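Local coordinates for formate dehydrogenase (Staphylococcus aureus, PDB 6TTB), which probably catalyses the NAD-dependent oxidation of formate to carbon dioxide, holding NAD on a Rossmann-type domain, at residues A148-M153 / V272-G277; V231-L236 / N255-D260; I245-P248 / E252-N255. One frame throughout, in Å; residues are numbered along the deposited sequence.

Interaction 1 is the most deeply buried of the three: it sets helix 144-160 against strand 269-273 and the loop that follows, so apolar packing and NAD-binding groups adjoin. Interaction 3, also buried, closes the loop after strand 242-245 on itself through a threonine-to-carbonyl hydrogen bond beside the adenosine of NAD. Strands 242-245 and 269-273 are neighbours in the sheet, and the two contacts meet where Ile245 and Val272 pair by their backbones. Interaction 2 lies farther out, partly buried and purely apolar, joining helix 233-239 to the turn before helix 259-264. It shares Asn255 with interaction 3, and Phe257 touches Ile245.

Interaction 1 of 3, residues A148-M153 / V272-G277; sequences AEHAVM and VNTARG. With NAD (nicotinamide-adenine-dinucleotide), chain C.
Ala151, on helix 144-160, packs its methyl into the angle between Val272 of strand 269-273 and Thr274 in the loop that follows. Ala151 CB lies 4.0 Å from Val272 CG1 and 4.1 Å from Thr274 OG1. Val272 reaches the helix because CG1 stands roughly anti to its backbone N (chi1 161°), while CG2 swings back beside that N. In Thr274 the hydroxyl sits between the backbone N and the carbonyl carbon (chi1 50°), which puts the methyl on the side of His150. There Thr274 CG2 meets the imidazole obliquely, 4.2 Å from His150 CD2.

The imidazole is held from several directions. Met153 lays its CE methyl over the centre of one ring face, ND1 is hydrogen-bonded to Arg160 of the second subunit, and NE2 makes a weak bond with Thr322. The helix therefore faces the dimer partner as well as the sheet.

Past the strand, the chain turns toward NAD. The nicotinamide amide N7N donates to Thr274 O over 3.3 Å in a nearly straight bond (171°). Asn273, pointing away from the helix, shapes the turn: its OD1 accepts from Ala275 N at 2.8 Å, an Asx turn, and its ND2 reaches Arg276 O at 3.2 Å, coming from above the carbonyl plane. Arg276 NE donates to the nicotinamide ribose O2D, 2.5 Å as modelled and shorter than this resolution can vouch for, with that hydroxyl at the edge of the guanidinium, while NH1 forms a salt bridge with Asp122. Thr274, Ala275, Arg276 and Gly277 make up the TARG sequence familiar from D-2-hydroxyacid dehydrogenases, at the carboxyl end of a Rossmann-fold strand where the nicotinamide half of the cofactor is received.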
loop_
_atom_site.group_PDB
_atom_site.type_symbol
_atom_site.label_atom_id
_atom_site.label_comp_id
_atom_site.label_asym_id
_atom_site.label_seq_id
_atom_site.Cartn_x
_atom_site.Cartn_y
_atom_site.Cartn_z
ATOM N N ALA A 148 -5.163 6.251 -9.512
ATOM C CA ALA A 148 -6.068 5.478 -8.680
ATOM C C ALA A 148 -5.296 4.402 -7.977
ATOM O O ALA A 148 -5.440 4.232 -6.743
ATOM C CB ALA A 148 -7.146 4.875 -9.484
ATOM N N GLU A 149 -4.471 3.667 -8.767
ATOM C CA GLU A 149 -3.650 2.600 -8.201
ATOM C C GLU A 149 -2.845 3.189 -7.036
ATOM O O GLU A 149 -2.778 2.636 -5.933
ATOM C CB GLU A 149 -2.681 2.041 -9.228
ATOM C CG GLU A 149 -3.303 1.389 -10.426
ATOM C CD GLU A 149 -2.303 0.772 -11.433
ATOM O OE1 GLU A 149 -1.103 0.882 -11.201
ATOM O OE2 GLU A 149 -2.750 0.117 -12.441
ATOM N N HIS A 150 -2.193 4.318 -7.274
ATOM C CA HIS A 150 -1.344 4.832 -6.215
ATOM C C HIS A 150 -2.179 5.076 -4.961
ATOM O O HIS A 150 -1.703 4.911 -3.847
ATOM C CB HIS A 150 -0.731 6.112 -6.650
ATOM C CG HIS A 150 0.573 6.336 -6.021
ATOM N ND1 HIS A 150 1.763 5.857 -6.588
ATOM C CD2 HIS A 150 0.911 7.000 -4.892
ATOM C CE1 HIS A 150 2.778 6.256 -5.836
ATOM N NE2 HIS A 150 2.275 6.968 -4.793
ATOM N N ALA A 151 -3.438 5.511 -5.139
ATOM C CA ALA A 151 -4.192 5.857 -3.934
ATOM C C ALA A 151 -4.600 4.613 -3.147
ATOM O O ALA A 151 -4.596 4.632 -1.927
ATOM C CB ALA A 151 -5.376 6.795 -4.210
ATOM N N VAL A 152 -5.028 3.552 -3.844
ATOM C CA VAL A 152 -5.497 2.387 -3.109
ATOM C C VAL A 152 -4.297 1.750 -2.447
ATOM O O VAL A 152 -4.378 1.341 -1.279
ATOM C CB VAL A 152 -6.374 1.414 -3.938
ATOM C CG1 VAL A 152 -7.547 2.130 -4.574
ATOM C CG2 VAL A 152 -5.616 0.808 -4.999
ATOM N N MET A 153 -3.135 1.886 -3.096
ATOM C CA MET A 153 -1.898 1.376 -2.500
ATOM C C MET A 153 -1.637 2.105 -1.186
ATOM O O MET A 153 -1.418 1.472 -0.127
ATOM C CB MET A 153 -0.732 1.611 -3.425
ATOM C CG MET A 153 0.579 1.259 -2.866
ATOM S SD MET A 153 1.876 1.716 -4.061
ATOM C CE MET A 153 2.028 3.486 -3.750
ATOM N N VAL A 272 -5.503 10.307 2.473
ATOM C CA VAL A 272 -4.691 10.053 1.307
ATOM C C VAL A 272 -5.034 11.104 0.296
ATOM O O VAL A 272 -6.194 11.359 0.019
ATOM C CB VAL A 272 -4.873 8.645 0.727
ATOM C CG1 VAL A 272 -4.388 8.545 -0.711
ATOM C CG2 VAL A 272 -4.117 7.664 1.542
ATOM N N ASN A 273 -3.987 11.725 -0.212
ATOM C CA ASN A 273 -4.151 12.827 -1.100
ATOM C C ASN A 273 -3.094 12.713 -2.184
ATOM O O ASN A 273 -1.937 13.037 -1.962
ATOM C CB ASN A 273 -4.074 14.132 -0.366
ATOM C CG ASN A 273 -3.984 15.293 -1.326
ATOM O OD1 ASN A 273 -4.394 15.162 -2.499
ATOM N ND2 ASN A 273 -3.472 16.448 -0.835
ATOM N N THR A 274 -3.537 12.223 -3.332
ATOM C CA THR A 274 -2.784 12.227 -4.529
ATOM C C THR A 274 -3.433 13.182 -5.564
ATOM O O THR A 274 -3.340 12.934 -6.803
ATOM C CB THR A 274 -2.967 10.860 -5.138
ATOM O OG1 THR A 274 -4.399 10.624 -5.152
ATOM C CG2 THR A 274 -2.190 9.817 -4.376
ATOM N N ALA A 275 -4.194 14.194 -5.072
ATOM C CA ALA A 275 -4.802 15.180 -5.958
ATOM C C ALA A 275 -3.882 16.401 -6.044
ATOM O O ALA A 275 -3.035 16.439 -6.929
ATOM C CB ALA A 275 -6.220 15.487 -5.592
ATOM N N ARG A 276 -3.956 17.349 -5.104
ATOM C CA ARG A 276 -2.914 18.382 -5.085
ATOM C C ARG A 276 -2.542 18.783 -3.657
ATOM O O ARG A 276 -3.405 18.979 -2.829
ATOM C CB ARG A 276 -3.170 19.605 -6.003
ATOM C CG ARG A 276 -4.086 19.377 -7.194
ATOM C CD ARG A 276 -3.503 19.818 -8.521
ATOM N NE ARG A 276 -4.547 19.761 -9.571
ATOM C CZ ARG A 276 -5.045 20.814 -10.228
ATOM N NH1 ARG A 276 -4.605 22.029 -9.959
ATOM N NH2 ARG A 276 -6.021 20.651 -11.112
ATOM N N GLY A 277 -1.235 19.004 -3.435
ATOM C CA GLY A 277 -0.678 19.376 -2.145
ATOM C C GLY A 277 -1.528 20.380 -1.373
ATOM O O GLY A 277 -1.768 20.180 -0.171
HETATM P PA NAD C . -12.229 14.972 -12.401
HETATM O O1A NAD C . -12.619 16.306 -12.939
HETATM O O2A NAD C . -12.661 13.683 -13.074
HETATM O O5B NAD C . -12.524 14.902 -10.818
HETATM C C5B NAD C . -12.819 16.087 -10.051
HETATM C C4B NAD C . -14.238 15.977 -9.551
HETATM O O4B NAD C . -14.288 16.609 -8.258
HETATM C C3B NAD C . -15.310 16.657 -10.436
HETATM O O3B NAD C . -16.169 15.778 -11.163
HETATM C C2B NAD C . -16.109 17.557 -9.485
HETATM O O2B NAD C . -17.500 17.311 -9.522
HETATM C C1B NAD C . -15.490 17.316 -8.101
HETATM N N9A NAD C . -15.258 18.557 -7.354
HETATM C C8A NAD C . -15.296 19.849 -7.862
HETATM N N7A NAD C . -15.216 20.777 -6.937
HETATM C C5A NAD C . -15.224 20.073 -5.733
HETATM C C6A NAD C . -15.220 20.480 -4.367
HETATM N N6A NAD C . -15.282 21.735 -3.958
HETATM N N1A NAD C . -15.314 19.506 -3.427
HETATM C C2A NAD C . -15.303 18.225 -3.830
HETATM N N3A NAD C . -15.266 17.726 -5.069
HETATM C C4A NAD C . -15.236 18.699 -5.986
HETATM O O3 NAD C . -10.674 14.946 -12.328
HETATM P PN NAD C . -9.857 13.638 -12.087
HETATM O O1N NAD C . -9.370 13.196 -13.442
HETATM O O2N NAD C . -10.668 12.685 -11.258
HETATM O O5D NAD C . -8.631 14.231 -11.208
HETATM C C5D NAD C . -8.717 14.194 -9.751
HETATM C C4D NAD C . -7.636 15.075 -9.228
HETATM O O4D NAD C . -6.413 14.301 -9.188
HETATM C C3D NAD C . -7.382 16.305 -10.131
HETATM O O3D NAD C . -7.764 17.526 -9.514
HETATM C C2D NAD C . -5.896 16.222 -10.491
HETATM O O2D NAD C . -5.139 17.405 -10.274
HETATM C C1D NAD C . -5.339 15.097 -9.638
HETATM N N1N NAD C . -4.426 14.281 -10.454
HETATM C C2N NAD C . -3.087 14.065 -10.006
HETATM C C3N NAD C . -2.192 13.283 -10.771
HETATM C C7N NAD C . -0.872 12.803 -10.167
HETATM O O7N NAD C . 0.066 12.551 -10.922
HETATM N N7N NAD C . -0.780 12.645 -8.831
HETATM C C4N NAD C . -2.595 12.923 -12.110
HETATM C C5N NAD C . -3.913 13.176 -12.547
HETATM C C6N NAD C . -4.802 13.883 -11.714
#

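Interaction 2 of 3, residues V231-L236 / N255-D260; sequences VSFDEL and NLFDKD
Phe233 and Leu256 reach for each other from opposite directions and make the main apolar contact. Phe233 CZ, at the far end of the ring, lies 3.7 Å from Leu256 CD2, with Leu256 CG a little behind at 4.0 Å; the leucine methyl approaches the ring obliquely. Both side chains set off with CG anti to the backbone N (chi1 -179° for Phe233), and this extended start lets them meet although their CA atoms are 11.2 Å apart.

A second, looser aromatic contact flanks the first. Phe257 CZ comes to the edge of the Phe233 ring, near its plane, 4.3 Å from Phe233 CE1. The backbone at Phe257 fits an inverse gamma turn, its closing bond weak, and the end of the side chain comes nearer to Phe233 than its start does.

Between the two segments the contact is apolar; polar caps begin each helix. Ser232 is at the N-cap of helix 233-239, though the bond from Glu235 N to its OG is less certain because the place of that nitrogen is doubtful. Asp258 is the N-cap of helix 259-264, with weak bonds from Asp260 N and Val261 N to OD1.

Around the contact lie the strands of the Rossmann sheet: Phe194 of strand 190-194 touches Leu256 and Leu236, and its ring meets that of Phe233 at about 55°, while Tyr217 of strand 213-217 also packs on Phe233.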
loop_
_atom_site.group_PDB
_atom_site.type_symbol
_atom_site.label_atom_id
_atom_site.label_comp_id
_atom_site.label_asym_id
_atom_site.label_seq_id
_atom_site.Cartn_x
_atom_site.Cartn_y
_atom_site.Cartn_z
ATOM N N VAL A 231 -22.790 11.190 -0.098
ATOM C CA VAL A 231 -22.871 11.604 1.292
ATOM C C VAL A 231 -22.475 13.071 1.346
ATOM O O VAL A 231 -21.716 13.524 0.497
ATOM C CB VAL A 231 -21.933 10.734 2.124
ATOM C CG1 VAL A 231 -20.777 11.506 2.698
ATOM C CG2 VAL A 231 -22.651 9.987 3.195
ATOM N N SER A 232 -22.983 13.818 2.332
ATOM C CA SER A 232 -22.503 15.193 2.467
ATOM C C SER A 232 -21.020 15.229 2.856
ATOM O O SER A 232 -20.452 14.278 3.448
ATOM C CB SER A 232 -23.324 15.995 3.415
ATOM O OG SER A 232 -23.110 15.584 4.789
ATOM N N PHE A 233 -20.443 16.408 2.687
ATOM C CA PHE A 233 -19.075 16.644 3.078
ATOM C C PHE A 233 -18.976 16.546 4.587
ATOM O O PHE A 233 -18.184 15.777 5.134
ATOM C CB PHE A 233 -18.671 18.031 2.640
ATOM C CG PHE A 233 -17.251 18.343 2.981
ATOM C CD1 PHE A 233 -16.198 17.730 2.297
ATOM C CD2 PHE A 233 -16.957 19.256 3.964
ATOM C CE1 PHE A 233 -14.888 17.989 2.627
ATOM C CE2 PHE A 233 -15.630 19.598 4.214
ATOM C CZ PHE A 233 -14.598 18.933 3.579
ATOM N N ASP A 234 -19.841 17.280 5.266
ATOM C CA ASP A 234 -19.838 17.168 6.705
ATOM C C ASP A 234 -19.630 15.694 7.002
ATOM O O ASP A 234 -18.778 15.303 7.793
ATOM C CB ASP A 234 -21.139 17.720 7.309
ATOM N N GLU A 235 -20.447 14.880 6.347
ATOM C CA GLU A 235 -20.668 13.529 6.775
ATOM C C GLU A 235 -19.442 12.712 6.352
ATOM O O GLU A 235 -18.892 11.956 7.140
ATOM C CB GLU A 235 -21.958 13.069 6.115
ATOM C CG GLU A 235 -22.242 11.586 6.255
ATOM C CD GLU A 235 -22.456 11.143 7.680
ATOM O OE1 GLU A 235 -22.256 12.012 8.591
ATOM O OE2 GLU A 235 -22.779 9.914 7.896
ATOM N N LEU A 236 -18.977 12.931 5.115
ATOM C CA LEU A 236 -17.783 12.243 4.688
ATOM C C LEU A 236 -16.702 12.431 5.747
ATOM O O LEU A 236 -16.058 11.472 6.149
ATOM C CB LEU A 236 -17.311 12.819 3.364
ATOM C CG LEU A 236 -16.377 11.931 2.577
ATOM C CD1 LEU A 236 -17.183 11.192 1.514
ATOM C CD2 LEU A 236 -15.327 12.770 1.913
ATOM N N ASN A 255 -6.720 24.891 0.476
ATOM C CA ASN A 255 -6.613 24.877 1.921
ATOM C C ASN A 255 -7.866 24.340 2.636
ATOM O O ASN A 255 -8.018 24.561 3.824
ATOM C CB ASN A 255 -6.328 26.243 2.467
ATOM C CG ASN A 255 -5.445 26.114 3.681
ATOM O OD1 ASN A 255 -4.453 25.377 3.645
ATOM N ND2 ASN A 255 -5.793 26.774 4.757
ATOM N N LEU A 256 -8.689 23.514 1.948
ATOM C CA LEU A 256 -9.915 22.985 2.525
ATOM C C LEU A 256 -9.635 22.152 3.746
ATOM O O LEU A 256 -10.398 22.182 4.637
ATOM C CB LEU A 256 -10.676 22.139 1.514
ATOM C CG LEU A 256 -11.961 21.503 2.076
ATOM C CD1 LEU A 256 -12.833 22.550 2.847
ATOM C CD2 LEU A 256 -12.763 20.800 0.987
ATOM N N PHE A 257 -8.674 21.251 3.705
ATOM C CA PHE A 257 -8.448 20.394 4.883
ATOM C C PHE A 257 -7.472 21.103 5.800
ATOM O O PHE A 257 -6.275 20.902 5.627
ATOM C CB PHE A 257 -7.893 19.042 4.455
ATOM C CG PHE A 257 -8.894 18.128 3.829
ATOM C CD1 PHE A 257 -9.334 18.332 2.531
ATOM C CD2 PHE A 257 -9.413 17.054 4.536
ATOM C CE1 PHE A 257 -10.356 17.544 1.993
ATOM C CE2 PHE A 257 -10.389 16.229 3.966
ATOM C CZ PHE A 257 -10.843 16.469 2.686
ATOM N N ASP A 258 -7.972 22.176 6.466
ATOM C CA ASP A 258 -7.185 23.025 7.380
ATOM C C ASP A 258 -7.252 22.454 8.782
ATOM O O ASP A 258 -7.640 21.317 8.946
ATOM C CB ASP A 258 -7.647 24.489 7.418
ATOM C CG ASP A 258 -9.155 24.672 7.652
ATOM O OD1 ASP A 258 -9.862 23.663 7.635
ATOM O OD2 ASP A 258 -9.627 25.883 7.798
ATOM N N LYS A 259 -6.898 23.248 9.792
ATOM C CA LYS A 259 -6.945 22.707 11.143
ATOM C C LYS A 259 -8.359 22.222 11.443
ATOM O O LYS A 259 -8.549 21.181 12.086
ATOM C CB LYS A 259 -6.490 23.655 12.239
ATOM C CG LYS A 259 -6.533 22.937 13.587
ATOM C CD LYS A 259 -6.431 23.772 14.940
ATOM C CE LYS A 259 -6.536 22.842 16.152
ATOM N NZ LYS A 259 -5.816 23.332 17.365
ATOM N N ASP A 260 -9.343 22.943 10.892
ATOM C CA ASP A 260 -10.727 22.795 11.319
ATOM C C ASP A 260 -11.295 21.475 10.872
ATOM O O ASP A 260 -11.913 20.757 11.686
ATOM C CB ASP A 260 -11.601 23.829 10.659
ATOM C CG ASP A 260 -11.610 25.116 11.458
ATOM O OD1 ASP A 260 -11.179 25.073 12.669
ATOM O OD2 ASP A 260 -12.051 26.146 10.897
#

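Interaction 3 of 3, residues I245-P248 / E252-N255; sequences IHAP and ETDN. With NAD (nicotinamide-adenine-dinucleotide), chain C.
The pocket for the adenosine half of NAD is lined here by the loop after strand 242-245, in a Rossmann-type domain, and Thr253 folds back on Ala247 and Pro248 to close that loop. Strand 242-245 lies next to strand 190-194, the two strands between which a classical Rossmann fold changes direction and leaves room for the dinucleotide at their carboxyl ends. The loop opens with His246, Ala247 and Pro248, all of them pocket residues, as are Glu252 and Thr253.

Two kinds of contact join 245-248 to 252-255. One is apolar: Ala247 CB faces Thr253 CG2 at 4.2 Å. Both methyls also look onto the adenine system, Ala247 CB standing 3.9 Å from N3A of NAD and Thr253 CG2 3.5 Å from its exocyclic N6A. Glu252 adds its CB beside the same amino group. Pro248 sets its CG-CD side against the adenosine ribose, with CD 3.5 Å from C5B. A weak bond from the nicotinamide ribose hydroxyl O3D to Ala247 O is possible, though the position of O3D is doubtful.

His246 takes its side chain to other partners: its NE2 is hydrogen-bonded to Thr244 OG1, and the side chain touches Ile199 and Val203 of helix 198-207, which follows what is probably the glycine-rich turn (GxGxxG type) of the fold.

The other contact is polar and centres on the threonine hydroxyl. A chi1 of 81° turns OG1 back across the loop toward Pro248 O, and there it also accepts from Thr250 N. Its own proton goes to Pro248 O: Thr253 OG1 sits 2.7 Å from that oxygen, in the carbonyl plane and on a lone pair, with a C=O...donor angle of 138°.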
loop_
_atom_site.group_PDB
_atom_site.type_symbol
_atom_site.label_atom_id
_atom_site.label_comp_id
_atom_site.label_asym_id
_atom_site.label_seq_id
_atom_site.Cartn_x
_atom_site.Cartn_y
_atom_site.Cartn_z
ATOM N N ILE A 245 -8.569 11.836 -1.608
ATOM C CA ILE A 245 -8.921 13.099 -2.262
ATOM C C ILE A 245 -8.745 12.948 -3.753
ATOM O O ILE A 245 -7.652 12.594 -4.221
ATOM C CB ILE A 245 -7.976 14.196 -1.771
ATOM C CG1 ILE A 245 -7.852 14.195 -0.243
ATOM C CG2 ILE A 245 -8.309 15.530 -2.374
ATOM C CD1 ILE A 245 -8.691 15.148 0.511
ATOM N N HIS A 246 -9.781 13.280 -4.493
ATOM C CA HIS A 246 -9.707 13.238 -5.954
ATOM C C HIS A 246 -10.386 14.451 -6.524
ATOM O O HIS A 246 -11.124 14.339 -7.494
ATOM C CB HIS A 246 -10.236 11.883 -6.539
ATOM C CG HIS A 246 -9.485 10.733 -5.951
ATOM N ND1 HIS A 246 -8.167 10.491 -6.292
ATOM C CD2 HIS A 246 -9.738 9.984 -4.826
ATOM C CE1 HIS A 246 -7.717 9.503 -5.552
ATOM N NE2 HIS A 246 -8.670 9.185 -4.627
ATOM N N ALA A 247 -10.168 15.588 -5.859
ATOM C CA ALA A 247 -10.799 16.849 -6.206
ATOM C C ALA A 247 -9.748 17.772 -6.828
ATOM O O ALA A 247 -8.561 17.696 -6.484
ATOM C CB ALA A 247 -11.385 17.458 -4.953
ATOM N N PRO A 248 -10.133 18.691 -7.753
ATOM C CA PRO A 248 -9.158 19.605 -8.376
ATOM C C PRO A 248 -8.783 20.664 -7.349
ATOM O O PRO A 248 -9.324 20.678 -6.251
ATOM C CB PRO A 248 -9.898 20.185 -9.607
ATOM C CG PRO A 248 -11.099 19.268 -9.783
ATOM C CD PRO A 248 -11.462 18.815 -8.361
ATOM N N GLU A 252 -12.383 26.406 -3.753
ATOM C CA GLU A 252 -13.096 25.815 -2.634
ATOM C C GLU A 252 -12.272 24.749 -1.933
ATOM O O GLU A 252 -12.515 24.442 -0.776
ATOM C CB GLU A 252 -14.385 25.194 -3.097
ATOM C CG GLU A 252 -15.507 25.971 -2.529
ATOM C CD GLU A 252 -16.749 25.815 -3.309
ATOM O OE1 GLU A 252 -16.654 25.699 -4.539
ATOM O OE2 GLU A 252 -17.783 25.733 -2.675
ATOM N N THR A 253 -11.407 24.091 -2.699
ATOM C CA THR A 253 -10.583 23.022 -2.180
ATOM C C THR A 253 -9.261 23.613 -1.700
ATOM O O THR A 253 -8.579 22.994 -0.891
ATOM C CB THR A 253 -10.442 21.889 -3.185
ATOM O OG1 THR A 253 -9.415 22.271 -4.129
ATOM C CG2 THR A 253 -11.765 21.527 -3.865
ATOM N N ASP A 254 -8.960 24.861 -2.138
ATOM C CA ASP A 254 -7.774 25.536 -1.666
ATOM C C ASP A 254 -7.752 25.495 -0.112
ATOM O O ASP A 254 -8.717 25.877 0.548
ATOM C CB ASP A 254 -7.700 26.908 -2.279
ATOM C CG ASP A 254 -6.399 27.587 -1.970
ATOM O OD1 ASP A 254 -5.621 27.026 -1.156
ATOM O OD2 ASP A 254 -6.158 28.654 -2.538
ATOM N N ASN A 255 -6.720 24.891 0.476
ATOM C CA ASN A 255 -6.613 24.877 1.921
ATOM C C ASN A 255 -7.866 24.340 2.636
ATOM O O ASN A 255 -8.018 24.561 3.824
ATOM C CB ASN A 255 -6.328 26.243 2.467
ATOM C CG ASN A 255 -5.445 26.114 3.681
ATOM O OD1 ASN A 255 -4.453 25.377 3.645
ATOM N ND2 ASN A 255 -5.793 26.774 4.757
HETATM P PA NAD C . -12.229 14.972 -12.401
HETATM O O1A NAD C . -12.619 16.306 -12.939
HETATM O O2A NAD C . -12.661 13.683 -13.074
HETATM O O5B NAD C . -12.524 14.902 -10.818
HETATM C C5B NAD C . -12.819 16.087 -10.051
HETATM C C4B NAD C . -14.238 15.977 -9.551
HETATM O O4B NAD C . -14.288 16.609 -8.258
HETATM C C3B NAD C . -15.310 16.657 -10.436
HETATM O O3B NAD C . -16.169 15.778 -11.163
HETATM C C2B NAD C . -16.109 17.557 -9.485
HETATM O O2B NAD C . -17.500 17.311 -9.522
HETATM C C1B NAD C . -15.490 17.316 -8.101
HETATM N N9A NAD C . -15.258 18.557 -7.354
HETATM C C8A NAD C . -15.296 19.849 -7.862
HETATM N N7A NAD C . -15.216 20.777 -6.937
HETATM C C5A NAD C . -15.224 20.073 -5.733
HETATM C C6A NAD C . -15.220 20.480 -4.367
HETATM N N6A NAD C . -15.282 21.735 -3.958
HETATM N N1A NAD C . -15.314 19.506 -3.427
HETATM C C2A NAD C . -15.303 18.225 -3.830
HETATM N N3A NAD C . -15.266 17.726 -5.069
HETATM C C4A NAD C . -15.236 18.699 -5.986
HETATM O O3 NAD C . -10.674 14.946 -12.328
HETATM P PN NAD C . -9.857 13.638 -12.087
HETATM O O1N NAD C . -9.370 13.196 -13.442
HETATM O O2N NAD C . -10.668 12.685 -11.258
HETATM O O5D NAD C . -8.631 14.231 -11.208
HETATM C C5D NAD C . -8.717 14.194 -9.751
HETATM C C4D NAD C . -7.636 15.075 -9.228
HETATM O O4D NAD C . -6.413 14.301 -9.188
HETATM C C3D NAD C . -7.382 16.305 -10.131
HETATM O O3D NAD C . -7.764 17.526 -9.514
HETATM C C2D NAD C . -5.896 16.222 -10.491
HETATM O O2D NAD C . -5.139 17.405 -10.274
HETATM C C1D NAD C . -5.339 15.097 -9.638
HETATM N N1N NAD C . -4.426 14.281 -10.454
HETATM C C2N NAD C . -3.087 14.065 -10.006
HETATM C C3N NAD C . -2.192 13.283 -10.771
HETATM C C7N NAD C . -0.872 12.803 -10.167
HETATM O O7N NAD C . 0.066 12.551 -10.922
HETATM N N7N NAD C . -0.780 12.645 -8.831
HETATM C C4N NAD C . -2.595 12.923 -12.110
HETATM C C5N NAD C . -3.913 13.176 -12.547
HETATM C C6N NAD C . -4.802 13.883 -11.714
#